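Local coordinates for protein 1,3-1,4-beta-glucanase (Hordeum vulgare, PDB 1AQ0) that hydrolyses mixed-linkage 1,3-1,4-beta-glucans as a family 17 glycoside hydrolase, cutting 1,4-beta-glucosidic bonds, at residues 41-44 / 45-48. Numbering follows the deposited sequence.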
ATOM      1  N   GLN A  41     -18.542   4.603  28.589  1.00 14.20           N
ATOM      2  CA  GLN A  41     -19.931   4.210  28.815  1.00 16.81           C
ATOM      3  C   GLN A  41     -20.815   4.806  27.714  1.00 15.61           C
ATOM      4  O   GLN A  41     -21.662   4.117  27.147  1.00 17.89           O
ATOM      5  CB  GLN A  41     -20.397   4.662  30.213  1.00 19.39           C
ATOM      6  CG  GLN A  41     -19.795   3.818  31.362  1.00 31.31           C
ATOM      7  CD  GLN A  41     -19.830   4.502  32.734  1.00 35.55           C
ATOM      8  OE1 GLN A  41     -20.809   5.156  33.097  1.00 38.79           O
ATOM      9  NE2 GLN A  41     -18.756   4.336  33.502  1.00 35.82           N
ATOM     10  N   ALA A  42     -20.546   6.058  27.356  1.00 14.71           N
ATOM     11  CA  ALA A  42     -21.311   6.772  26.335  1.00 14.30           C
ATOM     12  C   ALA A  42     -21.054   6.367  24.876  1.00 13.85           C
ATOM     13  O   ALA A  42     -21.948   6.478  24.038  1.00 15.24           O
ATOM     14  CB  ALA A  42     -21.105   8.268  26.495  1.00 11.93           C
ATOM     15  N   VAL A  43     -19.844   5.916  24.568  1.00 13.76           N
ATOM     16  CA  VAL A  43     -19.505   5.539  23.198  1.00 13.23           C
ATOM     17  C   VAL A  43     -19.930   4.115  22.823  1.00 14.49           C
ATOM     18  O   VAL A  43     -19.937   3.756  21.649  1.00 12.60           O
ATOM     19  CB  VAL A  43     -17.980   5.758  22.917  1.00 12.58           C
ATOM     20  CG1 VAL A  43     -17.136   4.679  23.586  1.00 10.10           C
ATOM     21  CG2 VAL A  43     -17.709   5.831  21.421  1.00 11.33           C
ATOM     22  N   GLY A  44     -20.289   3.304  23.815  1.00 15.60           N
ATOM     23  CA  GLY A  44     -20.706   1.939  23.541  1.00 13.97           C
ATOM     24  C   GLY A  44     -21.954   1.847  22.680  1.00 14.95           C
ATOM     25  O   GLY A  44     -22.893   2.623  22.849  1.00 15.21           O
ATOM     26  N   GLY A  45     -21.948   0.918  21.731  1.00 13.91           N
ATOM     27  CA  GLY A  45     -23.096   0.721  20.859  1.00 16.32           C
ATOM     28  C   GLY A  45     -23.350   1.781  19.800  1.00 16.14           C
ATOM     29  O   GLY A  45     -24.404   1.771  19.157  1.00 16.27           O
ATOM     30  N   THR A  46     -22.380   2.664  19.573  1.00 16.50           N
ATOM     31  CA  THR A  46     -22.539   3.734  18.589  1.00 14.56           C
ATOM     32  C   THR A  46     -21.845   3.465  17.261  1.00 15.62           C
ATOM     33  O   THR A  46     -22.095   4.164  16.279  1.00 18.22           O
ATOM     34  CB  THR A  46     -21.990   5.072  19.113  1.00 16.57           C
ATOM     35  OG1 THR A  46     -20.589   4.934  19.382  1.00 14.10           O
ATOM     36  CG2 THR A  46     -22.736   5.519  20.367  1.00 15.49           C
ATOM     37  N   GLY A  47     -20.953   2.484  17.234  1.00 13.78           N
ATOM     38  CA  GLY A  47     -20.238   2.185  16.006  1.00 15.28           C
ATOM     39  C   GLY A  47     -18.978   3.021  15.827  1.00 15.17           C
ATOM     40  O   GLY A  47     -18.205   2.782  14.902  1.00 15.47           O
ATOM     41  N   ILE A  48     -18.777   4.011  16.695  1.00 13.61           N
ATOM     42  CA  ILE A  48     -17.592   4.861  16.619  1.00  9.46           C
ATOM     43  C   ILE A  48     -16.386   4.036  17.053  1.00  9.73           C
ATOM     44  O   ILE A  48     -16.419   3.377  18.095  1.00 12.54           O
ATOM     45  CB  ILE A  48     -17.736   6.116  17.523  1.00  9.92           C
ATOM     46  CG1 ILE A  48     -18.910   6.971  17.041  1.00  9.07           C
ATOM     47  CG2 ILE A  48     -16.451   6.948  17.501  1.00  8.79           C
ATOM     48  CD1 ILE A  48     -19.272   8.097  17.965  1.00 13.44           C
TER
HETATM   49  O   HOH W   1     -17.979   2.181  20.161  1.00 14.61           O
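Thr46 reaches back to Val43 with its hydroxyl: OG1 donates to Val43 O at 2.6 Å, meeting the carbonyl at a C=O...OG1 angle of 134° and tilted 27° from its plane. The rotation about CA-CB allows this, since chi1 of 61° sets OG1 between its own backbone N and carbonyl carbon, on the side facing Val43. The same oxygen takes a weak bond from Thr46 N, 3.4 Å from Val43 O, and a third from a water that also donates to Ile48 O, so three donors converge on one carbonyl. OG1 in turn accepts a weak but fairly straight bond from Ile48 N. Beside these bonds, Val43 CG2 lies 3.9 Å from Ile48 CB, two buried side chains in apolar contact. An alanine in place of Thr46 takes away the hydroxyl, which would probably leave Val43 O with just the weak Thr46 N bond and the water, and Ile48 N without its weak acceptor, so the turn would be held less firmly. Farther out, Val19 of helix 15-25 touches Thr46, and Phe22 of that helix touches Ile48. The backbone makes a type II beta turn from Val43 to Thr46, with Gly45 at positive phi, that begins the loop from helix 37-43 to strand 49-54 of the TIM barrel.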